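Long-range contacts in BIFUNCTIONAL PROTEIN Proline utilization A (PutA) (Corynebacterium freiburgense, PDB 5UX5), which probably catalyses the two-step oxidation of proline to glutamate, joining an FAD-dependent proline dehydrogenase and an NAD-dependent aldehyde dehydrogenase in one chain: residues L171-K179 with R212-A220; R963-L974 with F1055-H1066. All coordinates share one frame; numbering follows the deposited sequence.

Contact 1: residues L171-K179 with R212-A220; sequences LTRTMELLK and RLRPLYRLA
Two outer helices of the proline dehydrogenase TIM barrel interlock at Leu216, whose side chain is a knob set into the hole formed by Leu171, Thr174, Met175 and Leu178. The segments run almost parallel, 7° apart, with their axes 9.4 Å from each other at the closest point. Leu216 directs CD1 into the facing helix, its chi1 of 174° turning CG away from the backbone N, and CD1 lies 3.6 Å from Met175 CG and also meets Leu178 CD2 and Thr174 CG2. The side chain of Leu178 crosses that of Leu216 at about a right angle, and its single touching branch, CD2, also brushes the methyl of Ala220. Met175 works on two fronts. Its chain turns at the last torsion (chi3 66°), bringing the terminal CE 3.6 Å from Pro215 CB, while nearer the backbone its CB packs 3.8 Å from Leu219 CD1. One turn earlier, Leu171 CD1 reaches Leu213 CD2 at 3.9 Å. At the far end, Lys179 lays its CG near Leu219 CD1 and closes a salt bridge within its own segment, from NZ to Glu176 OE2. The side-chain packing across the seam is apolar, and the guanidinium of Arg212 leads away from it to Asp164 and the carbonyl of Val193. Beneath the seam lies the barrel wall, where Leu178 and Leu216 both rest on Ile229 of strand 228-232 and Thr174 on Leu156 of strand 151-157, while Leu213 meets Leu245 of the next helix, 239-251.

Contact 2: residues R963-L974 with F1055-H1066; sequences RCESNVFRYRPL and FLKEQAVSTTNH
Arg970 and Gln1059 face each other across an antiparallel beta ladder, and they illustrate how side chains can repeat the pairing of their own backbones. The strands, twisted to 144° between their directions, exchange paired N-H...O bonds at Ser966-Thr1063, Val968-Val1061, Arg970-Gln1059 and Arg972-Lys1057. Above the third of these pairs, Gln1059 OE1 takes two donors from one guanidinium: Arg970 NE at 2.7 Å, in the plane of the amide carbonyl, and Arg970 NH2 at 2.9 Å, tilted out of it. Arg970 CG stands between its backbone N and carbonyl carbon (chi1 64°), and from there the extended chain runs alongside Gln1059, leaving guanidinium and amide nearly coplanar, 15° apart. Arg972, bent twice, stacks its guanidinium on that of Arg970, so that Arg970 NH2 lies over the centre of the Arg972 guanidinium. The two positive charges are probably balanced by Glu956, bridged to Arg970, and Glu864, bridged to Arg972.

On the other face, Tyr971 lies beside Glu1058, its CE2 3.9 Å from Glu1058 CG, and the carboxylate oxygen OE2 comes to the edge of the Phe969 ring. Outer partners fix these groups: Glu952 holds the Tyr971 hydroxyl, the backbone N of Lys900 bonds to Glu1058 OE2, and Asn905 to OE1. Farther along, Ser1062 OG donates to Asn967 OD1 at 2.7 Å, which also accepts from Gln885, and Asn967 ND2 reaches Glu965 OE1 on its anti lone pair, while Arg875 bridges Glu965 OE2. Strand 1056-1064 also pairs in parallel with strand 870-873, tying the C-terminal region to the aldehyde dehydrogenase part. Past the ladder's end, Asn1065 ND2 donates to Arg963 O at 3.0 Å, approaching from above the carbonyl plane.

How the contacts relate
Contact 1 lies within the proline dehydrogenase barrel, whereas contact 2 ties the C-terminal region to the rest of the chain. They lie on opposite sides of the chain's centre, their own centres 49 Å apart and their nearest atoms about 25 Å. Both lie at some distance from the FAD. The side chain of Thr174 in contact 1 is about 14 Å from it, and that of Arg963 in contact 2 about 11 Å, so both stand outside direct touch with the flavin cofactor. Contact 2 nevertheless reaches the barrel, since Glu311 of helix 303-313 accepts from the backbone amides of Arg963 and Cys964.

Contact 1: residues L171-K179 with R212-A220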
loop_
_atom_site.group_PDB
_atom_site.type_symbol
_atom_site.label_atom_id
_atom_site.label_comp_id
_atom_site.label_asym_id
_atom_site.label_seq_id
_atom_site.Cartn_x
_atom_site.Cartn_y
_atom_site.Cartn_z
ATOM N N LEU A 171 -19.747 -18.963 -5.769
ATOM C CA LEU A 171 -21.169 -18.726 -5.977
ATOM C C LEU A 171 -21.859 -19.964 -6.541
ATOM O O LEU A 171 -22.834 -20.459 -5.966
ATOM C CB LEU A 171 -21.365 -17.539 -6.910
ATOM C CG LEU A 171 -22.813 -17.235 -7.305
ATOM C CD1 LEU A 171 -23.642 -16.908 -6.080
ATOM C CD2 LEU A 171 -22.917 -16.130 -8.338
ATOM N N THR A 172 -21.360 -20.496 -7.651
ATOM C CA THR A 172 -22.069 -21.609 -8.269
ATOM C C THR A 172 -22.075 -22.816 -7.345
ATOM O O THR A 172 -23.064 -23.567 -7.292
ATOM C CB THR A 172 -21.444 -21.993 -9.621
ATOM O OG1 THR A 172 -20.077 -22.339 -9.425
ATOM C CG2 THR A 172 -21.548 -20.876 -10.666
ATOM N N ARG A 173 -20.984 -23.014 -6.599
ATOM C CA ARG A 173 -20.910 -24.162 -5.702
ATOM C C ARG A 173 -21.808 -23.987 -4.480
ATOM O O ARG A 173 -22.352 -24.979 -3.964
ATOM C CB ARG A 173 -19.461 -24.388 -5.278
ATOM C CG ARG A 173 -18.553 -24.849 -6.386
ATOM C CD ARG A 173 -17.118 -25.059 -5.919
ATOM N NE ARG A 173 -16.293 -25.481 -7.054
ATOM C CZ ARG A 173 -14.979 -25.323 -7.142
ATOM N NH1 ARG A 173 -14.308 -24.744 -6.155
ATOM N NH2 ARG A 173 -14.339 -25.732 -8.231
ATOM N N THR A 174 -21.967 -22.743 -4.001
ATOM C CA THR A 174 -22.941 -22.459 -2.950
ATOM C C THR A 174 -24.355 -22.667 -3.459
ATOM O O THR A 174 -25.213 -23.200 -2.745
ATOM C CB THR A 174 -22.769 -21.037 -2.443
ATOM O OG1 THR A 174 -21.520 -20.929 -1.755
ATOM C CG2 THR A 174 -23.914 -20.668 -1.475
ATOM N N MET A 175 -24.602 -22.270 -4.708
ATOM C CA MET A 175 -25.883 -22.538 -5.344
ATOM C C MET A 175 -26.175 -24.026 -5.372
ATOM O O MET A 175 -27.314 -24.440 -5.133
ATOM C CB MET A 175 -25.899 -21.985 -6.767
ATOM C CG MET A 175 -25.958 -20.475 -6.851
ATOM S SD MET A 175 -25.874 -19.869 -8.546
ATOM C CE MET A 175 -27.388 -20.462 -9.274
ATOM N N GLU A 176 -25.157 -24.853 -5.625
ATOM C CA GLU A 176 -25.393 -26.298 -5.659
ATOM C C GLU A 176 -25.813 -26.838 -4.294
ATOM O O GLU A 176 -26.689 -27.707 -4.215
ATOM C CB GLU A 176 -24.153 -27.031 -6.169
ATOM C CG GLU A 176 -23.853 -26.795 -7.650
ATOM C CD GLU A 176 -25.019 -27.137 -8.582
ATOM O OE1 GLU A 176 -25.759 -28.122 -8.318
ATOM O OE2 GLU A 176 -25.180 -26.405 -9.590
ATOM N N LEU A 177 -25.217 -26.326 -3.208
ATOM C CA LEU A 177 -25.592 -26.774 -1.866
ATOM C C LEU A 177 -27.022 -26.367 -1.518
ATOM O O LEU A 177 -27.741 -27.120 -0.846
ATOM C CB LEU A 177 -24.621 -26.205 -0.841
ATOM C CG LEU A 177 -23.165 -26.660 -0.846
ATOM C CD1 LEU A 177 -22.355 -25.507 -0.302
ATOM C CD2 LEU A 177 -22.951 -27.885 -0.007
ATOM N N LEU A 178 -27.454 -25.180 -1.964
ATOM C CA LEU A 178 -28.835 -24.746 -1.758
ATOM C C LEU A 178 -29.832 -25.568 -2.585
ATOM O O LEU A 178 -31.034 -25.530 -2.302
ATOM C CB LEU A 178 -28.954 -23.257 -2.079
ATOM C CG LEU A 178 -29.983 -22.449 -1.298
ATOM C CD1 LEU A 178 -29.777 -22.670 0.181
ATOM C CD2 LEU A 178 -29.821 -20.987 -1.638
ATOM N N LYS A 179 -29.361 -26.312 -3.592
ATOM C CA LYS A 179 -30.162 -27.339 -4.243
ATOM C C LYS A 179 -30.247 -28.621 -3.435
ATOM O O LYS A 179 -31.043 -29.495 -3.789
ATOM C CB LYS A 179 -29.597 -27.704 -5.621
ATOM C CG LYS A 179 -29.754 -26.662 -6.709
ATOM C CD LYS A 179 -28.859 -26.996 -7.898
ATOM C CE LYS A 179 -29.349 -26.363 -9.191
ATOM N NZ LYS A 179 -28.343 -26.551 -10.262
ATOM N N ARG A 212 -25.338 -10.904 -9.672
ATOM C CA ARG A 212 -24.766 -12.233 -9.506
ATOM C C ARG A 212 -25.485 -13.082 -8.468
ATOM O O ARG A 212 -25.493 -14.313 -8.603
ATOM C CB ARG A 212 -23.286 -12.122 -9.135
ATOM C CG ARG A 212 -22.423 -11.675 -10.285
ATOM C CD ARG A 212 -20.994 -11.660 -9.850
ATOM N NE ARG A 212 -20.082 -11.381 -10.944
ATOM C CZ ARG A 212 -18.775 -11.225 -10.778
ATOM N NH1 ARG A 212 -18.271 -11.314 -9.562
ATOM N NH2 ARG A 212 -17.973 -10.992 -11.817
ATOM N N LEU A 213 -26.089 -12.468 -7.440
ATOM C CA LEU A 213 -26.662 -13.239 -6.343
ATOM C C LEU A 213 -28.133 -13.610 -6.541
ATOM O O LEU A 213 -28.608 -14.538 -5.875
ATOM C CB LEU A 213 -26.495 -12.490 -5.021
ATOM C CG LEU A 213 -25.136 -12.654 -4.344
ATOM C CD1 LEU A 213 -25.038 -11.678 -3.201
ATOM C CD2 LEU A 213 -24.998 -14.073 -3.844
ATOM N N ARG A 214 -28.856 -12.944 -7.449
ATOM C CA ARG A 214 -30.266 -13.274 -7.664
ATOM C C ARG A 214 -30.505 -14.744 -8.013
ATOM O O ARG A 214 -31.432 -15.335 -7.440
ATOM C CB ARG A 214 -30.860 -12.356 -8.745
ATOM C CG ARG A 214 -31.132 -10.935 -8.298
ATOM C CD ARG A 214 -31.704 -10.100 -9.423
ATOM N NE ARG A 214 -31.715 -8.682 -9.098
ATOM C CZ ARG A 214 -30.909 -7.794 -9.672
ATOM N NH1 ARG A 214 -30.064 -8.190 -10.612
ATOM N NH2 ARG A 214 -30.939 -6.515 -9.314
ATOM N N PRO A 215 -29.729 -15.399 -8.879
ATOM C CA PRO A 215 -29.953 -16.846 -9.064
ATOM C C PRO A 215 -29.867 -17.619 -7.767
ATOM O O PRO A 215 -30.602 -18.597 -7.592
ATOM C CB PRO A 215 -28.850 -17.273 -10.043
ATOM C CG PRO A 215 -28.269 -16.029 -10.588
ATOM C CD PRO A 215 -28.818 -14.835 -9.893
ATOM N N LEU A 216 -28.985 -17.211 -6.848
ATOM C CA LEU A 216 -28.853 -17.920 -5.576
ATOM C C LEU A 216 -30.089 -17.743 -4.694
ATOM O O LEU A 216 -30.526 -18.690 -4.031
ATOM C CB LEU A 216 -27.618 -17.436 -4.827
ATOM C CG LEU A 216 -27.558 -18.056 -3.435
ATOM C CD1 LEU A 216 -27.122 -19.511 -3.548
ATOM C CD2 LEU A 216 -26.694 -17.270 -2.480
ATOM N N TYR A 217 -30.641 -16.530 -4.641
ATOM C CA TYR A 217 -31.812 -16.291 -3.805
ATOM C C TYR A 217 -33.067 -16.907 -4.411
ATOM O O TYR A 217 -33.951 -17.354 -3.681
ATOM C CB TYR A 217 -31.990 -14.788 -3.583
ATOM C CG TYR A 217 -31.011 -14.179 -2.595
ATOM C CD1 TYR A 217 -29.710 -13.839 -2.981
ATOM C CD2 TYR A 217 -31.387 -13.931 -1.280
ATOM C CE1 TYR A 217 -28.817 -13.286 -2.091
ATOM C CE2 TYR A 217 -30.508 -13.378 -0.387
ATOM C CZ TYR A 217 -29.218 -13.053 -0.795
ATOM O OH TYR A 217 -28.336 -12.499 0.107
ATOM N N ARG A 218 -33.145 -16.971 -5.736
ATOM C CA ARG A 218 -34.242 -17.673 -6.380
ATOM C C ARG A 218 -34.264 -19.126 -5.958
ATOM O O ARG A 218 -35.345 -19.723 -5.821
ATOM C CB ARG A 218 -34.094 -17.574 -7.888
ATOM C CG ARG A 218 -34.508 -16.260 -8.398
ATOM C CD ARG A 218 -34.213 -16.134 -9.823
ATOM N NE ARG A 218 -34.266 -14.733 -10.167
ATOM C CZ ARG A 218 -33.557 -14.209 -11.146
ATOM N NH1 ARG A 218 -32.769 -15.006 -11.855
ATOM N NH2 ARG A 218 -33.627 -12.905 -11.408
ATOM N N LEU A 219 -33.073 -19.734 -5.826
ATOM C CA LEU A 219 -33.017 -21.128 -5.402
ATOM C C LEU A 219 -33.633 -21.327 -4.029
ATOM O O LEU A 219 -34.244 -22.374 -3.775
ATOM C CB LEU A 219 -31.587 -21.643 -5.393
ATOM C CG LEU A 219 -30.892 -21.875 -6.729
ATOM C CD1 LEU A 219 -29.591 -22.557 -6.413
ATOM C CD2 LEU A 219 -31.706 -22.721 -7.692
ATOM N N ALA A 220 -33.548 -20.313 -3.163
ATOM C CA ALA A 220 -34.195 -20.375 -1.858
ATOM C C ALA A 220 -35.700 -20.142 -1.937
ATOM O O ALA A 220 -36.413 -20.503 -0.998
ATOM C CB ALA A 220 -33.573 -19.350 -0.908
#

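Contact 2: residues R963-L974 with F1055-H1066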
loop_
_atom_site.group_PDB
_atom_site.type_symbol
_atom_site.label_atom_id
_atom_site.label_comp_id
_atom_site.label_asym_id
_atom_site.label_seq_id
_atom_site.Cartn_x
_atom_site.Cartn_y
_atom_site.Cartn_z
ATOM N N ARG A 963 4.471 -1.094 13.882
ATOM C CA ARG A 963 4.459 -2.481 14.355
ATOM C C ARG A 963 4.443 -3.474 13.187
ATOM O O ARG A 963 5.268 -4.388 13.132
ATOM C CB ARG A 963 3.274 -2.707 15.294
ATOM C CG ARG A 963 3.582 -2.502 16.793
ATOM C CD ARG A 963 2.338 -2.124 17.655
ATOM N NE ARG A 963 1.891 -0.747 17.392
ATOM C CZ ARG A 963 0.741 -0.405 16.799
ATOM N NH1 ARG A 963 0.453 0.886 16.605
ATOM N NH2 ARG A 963 -0.122 -1.344 16.389
ATOM N N CYS A 964 3.561 -3.276 12.206
ATOM C CA CYS A 964 3.305 -4.330 11.228
ATOM C C CYS A 964 4.308 -4.357 10.075
ATOM O O CYS A 964 4.291 -5.297 9.272
ATOM C CB CYS A 964 1.905 -4.159 10.644
ATOM S SG CYS A 964 1.780 -2.633 9.698
ATOM N N GLU A 965 5.166 -3.355 9.953
ATOM C CA GLU A 965 6.056 -3.277 8.807
ATOM C C GLU A 965 7.382 -2.666 9.243
ATOM O O GLU A 965 7.424 -1.528 9.708
ATOM C CB GLU A 965 5.411 -2.456 7.702
ATOM C CG GLU A 965 6.205 -2.351 6.446
ATOM C CD GLU A 965 5.440 -1.640 5.372
ATOM O OE1 GLU A 965 5.415 -0.379 5.361
ATOM O OE2 GLU A 965 4.819 -2.355 4.544
ATOM N N SER A 966 8.459 -3.424 9.087
ATOM C CA SER A 966 9.809 -2.921 9.306
ATOM C C SER A 966 10.248 -2.090 8.109
ATOM O O SER A 966 10.228 -2.571 6.975
ATOM C CB SER A 966 10.772 -4.081 9.524
ATOM O OG SER A 966 12.091 -3.593 9.538
ATOM N N ASN A 967 10.625 -0.840 8.345
ATOM C CA ASN A 967 11.073 0.041 7.267
ATOM C C ASN A 967 12.455 0.598 7.610
ATOM O O ASN A 967 12.568 1.542 8.401
ATOM C CB ASN A 967 10.039 1.135 7.009
ATOM C CG ASN A 967 8.735 0.565 6.411
ATOM O OD1 ASN A 967 8.720 0.132 5.258
ATOM N ND2 ASN A 967 7.647 0.591 7.182
ATOM N N VAL A 968 13.494 0.036 6.972
ATOM C CA VAL A 968 14.904 0.262 7.307
ATOM C C VAL A 968 15.584 1.166 6.278
ATOM O O VAL A 968 15.399 1.008 5.067
ATOM C CB VAL A 968 15.638 -1.091 7.422
ATOM C CG1 VAL A 968 17.109 -0.916 7.474
ATOM C CG2 VAL A 968 15.168 -1.814 8.674
ATOM N N PHE A 969 16.394 2.104 6.771
ATOM C CA PHE A 969 17.193 3.000 5.939
ATOM C C PHE A 969 18.656 2.735 6.262
ATOM O O PHE A 969 19.087 2.930 7.403
ATOM C CB PHE A 969 16.850 4.464 6.203
ATOM C CG PHE A 969 17.630 5.422 5.366
ATOM C CD1 PHE A 969 17.272 5.653 4.050
ATOM C CD2 PHE A 969 18.747 6.082 5.883
ATOM C CE1 PHE A 969 18.014 6.523 3.264
ATOM C CE2 PHE A 969 19.494 6.950 5.099
ATOM C CZ PHE A 969 19.136 7.163 3.787
ATOM N N ARG A 970 19.411 2.274 5.274
ATOM C CA ARG A 970 20.771 1.860 5.526
ATOM C C ARG A 970 21.649 2.255 4.357
ATOM O O ARG A 970 21.175 2.552 3.252
ATOM C CB ARG A 970 20.884 0.341 5.795
ATOM C CG ARG A 970 20.512 -0.556 4.645
ATOM C CD ARG A 970 20.591 -2.032 5.041
ATOM N NE ARG A 970 20.479 -2.917 3.884
ATOM C CZ ARG A 970 20.776 -4.214 3.899
ATOM N NH1 ARG A 970 21.233 -4.779 5.010
ATOM N NH2 ARG A 970 20.629 -4.948 2.803
ATOM N N TYR A 971 22.956 2.224 4.618
ATOM C CA TYR A 971 23.947 2.523 3.606
ATOM C C TYR A 971 24.655 1.239 3.205
ATOM O O TYR A 971 25.032 0.445 4.066
ATOM C CB TYR A 971 24.930 3.562 4.134
ATOM C CG TYR A 971 24.282 4.880 4.511
ATOM C CD1 TYR A 971 23.694 5.060 5.755
ATOM C CD2 TYR A 971 24.211 5.940 3.589
ATOM C CE1 TYR A 971 23.103 6.277 6.107
ATOM C CE2 TYR A 971 23.608 7.155 3.926
ATOM C CZ TYR A 971 23.061 7.307 5.188
ATOM O OH TYR A 971 22.486 8.490 5.546
ATOM N N ARG A 972 24.810 1.021 1.902
ATOM C CA ARG A 972 25.563 -0.121 1.358
ATOM C C ARG A 972 26.867 0.357 0.724
ATOM O O ARG A 972 26.921 1.458 0.161
ATOM C CB ARG A 972 24.787 -0.896 0.281
ATOM C CG ARG A 972 23.436 -1.375 0.693
ATOM C CD ARG A 972 23.579 -2.306 1.857
ATOM N NE ARG A 972 23.967 -3.644 1.459
ATOM C CZ ARG A 972 24.257 -4.600 2.329
ATOM N NH1 ARG A 972 24.196 -4.316 3.622
ATOM N NH2 ARG A 972 24.578 -5.826 1.913
ATOM N N PRO A 973 27.915 -0.462 0.734
ATOM C CA PRO A 973 29.206 0.003 0.210
ATOM C C PRO A 973 29.160 0.138 -1.300
ATOM O O PRO A 973 28.610 -0.725 -1.989
ATOM C CB PRO A 973 30.178 -1.097 0.641
ATOM C CG PRO A 973 29.348 -2.302 0.671
ATOM C CD PRO A 973 27.988 -1.864 1.171
ATOM N N LEU A 974 29.689 1.265 -1.799
ATOM C CA LEU A 974 30.015 1.405 -3.219
ATOM C C LEU A 974 31.250 0.573 -3.540
ATOM O O LEU A 974 32.273 0.712 -2.880
ATOM C CB LEU A 974 30.265 2.860 -3.564
ATOM C CG LEU A 974 30.670 3.188 -5.001
ATOM C CD1 LEU A 974 29.443 3.266 -5.860
ATOM C CD2 LEU A 974 31.468 4.503 -5.075
ATOM N N PHE A 1055 31.093 7.176 -0.960
ATOM C CA PHE A 1055 31.528 5.791 -0.872
ATOM C C PHE A 1055 30.397 4.825 -0.566
ATOM O O PHE A 1055 30.658 3.636 -0.342
ATOM C CB PHE A 1055 32.633 5.679 0.179
ATOM C CG PHE A 1055 33.892 6.396 -0.211
ATOM C CD1 PHE A 1055 33.970 7.782 -0.130
ATOM C CD2 PHE A 1055 34.990 5.697 -0.668
ATOM C CE1 PHE A 1055 35.125 8.453 -0.506
ATOM C CE2 PHE A 1055 36.156 6.368 -1.027
ATOM C CZ PHE A 1055 36.219 7.742 -0.950
ATOM N N LEU A 1056 29.145 5.300 -0.571
ATOM C CA LEU A 1056 27.988 4.545 -0.085
ATOM C C LEU A 1056 26.783 4.694 -1.015
ATOM O O LEU A 1056 26.537 5.746 -1.617
ATOM C CB LEU A 1056 27.589 4.998 1.330
ATOM C CG LEU A 1056 28.652 4.838 2.423
ATOM C CD1 LEU A 1056 28.267 5.674 3.620
ATOM C CD2 LEU A 1056 28.834 3.381 2.819
ATOM N N LYS A 1057 26.006 3.636 -1.087
ATOM C CA LYS A 1057 24.748 3.631 -1.817
ATOM C C LYS A 1057 23.605 3.512 -0.812
ATOM O O LYS A 1057 23.524 2.526 -0.069
ATOM C CB LYS A 1057 24.716 2.460 -2.802
ATOM C CG LYS A 1057 25.762 2.464 -3.897
ATOM C CD LYS A 1057 25.572 1.230 -4.771
ATOM C CE LYS A 1057 25.731 -0.019 -3.928
ATOM N NZ LYS A 1057 26.001 -1.272 -4.695
ATOM N N GLU A 1058 22.706 4.485 -0.812
ATOM C CA GLU A 1058 21.588 4.432 0.119
ATOM C C GLU A 1058 20.633 3.315 -0.291
ATOM O O GLU A 1058 20.510 2.992 -1.482
ATOM C CB GLU A 1058 20.855 5.775 0.136
ATOM C CG GLU A 1058 21.739 6.936 0.547
ATOM C CD GLU A 1058 21.040 8.283 0.500
ATOM O OE1 GLU A 1058 21.713 9.314 0.786
ATOM O OE2 GLU A 1058 19.839 8.317 0.152
ATOM N N GLN A 1059 19.964 2.712 0.704
ATOM C CA GLN A 1059 19.006 1.637 0.439
ATOM C C GLN A 1059 17.904 1.564 1.490
ATOM O O GLN A 1059 18.178 1.594 2.693
ATOM C CB GLN A 1059 19.704 0.272 0.371
ATOM C CG GLN A 1059 18.770 -0.909 0.165
ATOM C CD GLN A 1059 19.488 -2.231 0.176
ATOM O OE1 GLN A 1059 20.065 -2.620 1.190
ATOM N NE2 GLN A 1059 19.426 -2.956 -0.942
ATOM N N ALA A 1060 16.665 1.385 1.027
ATOM C CA ALA A 1060 15.508 1.162 1.890
ATOM C C ALA A 1060 15.069 -0.291 1.804
ATOM O O ALA A 1060 14.873 -0.807 0.702
ATOM C CB ALA A 1060 14.347 2.062 1.488
ATOM N N VAL A 1061 14.931 -0.957 2.956
ATOM C CA VAL A 1061 14.475 -2.349 3.012
ATOM C C VAL A 1061 13.188 -2.387 3.823
ATOM O O VAL A 1061 13.204 -2.175 5.045
ATOM C CB VAL A 1061 15.514 -3.292 3.621
ATOM C CG1 VAL A 1061 15.078 -4.732 3.420
ATOM C CG2 VAL A 1061 16.890 -3.047 3.018
ATOM N N SER A 1062 12.081 -2.714 3.154
ATOM C CA SER A 1062 10.751 -2.728 3.746
ATOM C C SER A 1062 10.262 -4.162 3.808
ATOM O O SER A 1062 10.176 -4.820 2.766
ATOM C CB SER A 1062 9.795 -1.866 2.933
ATOM O OG SER A 1062 8.505 -1.930 3.493
ATOM N N THR A 1063 9.969 -4.648 5.023
ATOM C CA THR A 1063 9.589 -6.044 5.289
ATOM C C THR A 1063 8.284 -6.131 6.083
ATOM O O THR A 1063 8.173 -5.567 7.183
ATOM C CB THR A 1063 10.660 -6.794 6.087
ATOM O OG1 THR A 1063 11.927 -6.712 5.423
ATOM C CG2 THR A 1063 10.253 -8.245 6.294
ATOM N N THR A 1064 7.314 -6.866 5.548
ATOM C CA THR A 1064 6.110 -7.166 6.304
ATOM C C THR A 1064 6.505 -7.932 7.556
ATOM O O THR A 1064 7.353 -8.819 7.499
ATOM C CB THR A 1064 5.121 -7.955 5.431
ATOM O OG1 THR A 1064 4.836 -7.172 4.273
ATOM C CG2 THR A 1064 3.784 -8.205 6.148
ATOM N N ASN A 1065 5.930 -7.544 8.704
ATOM C CA ASN A 1065 6.308 -8.105 9.997
ATOM C C ASN A 1065 5.348 -9.163 10.505
ATOM O O ASN A 1065 5.719 -9.950 11.387
ATOM C CB ASN A 1065 6.354 -7.009 11.058
ATOM C CG ASN A 1065 7.677 -6.333 11.126
ATOM O OD1 ASN A 1065 8.714 -6.937 10.851
ATOM N ND2 ASN A 1065 7.664 -5.064 11.505
ATOM N N HIS A 1066 4.145 -9.211 9.958
ATOM C CA HIS A 1066 3.055 -9.999 10.496
ATOM C C HIS A 1066 2.728 -11.152 9.555
ATOM O O HIS A 1066 3.078 -11.130 8.374
ATOM C CB HIS A 1066 1.842 -9.090 10.723
ATOM C CG HIS A 1066 1.361 -8.413 9.477
ATOM N ND1 HIS A 1066 0.428 -8.978 8.630
ATOM C CD2 HIS A 1066 1.719 -7.236 8.908
ATOM C CE1 HIS A 1066 0.219 -8.170 7.604
ATOM N NE2 HIS A 1066 0.990 -7.106 7.746
#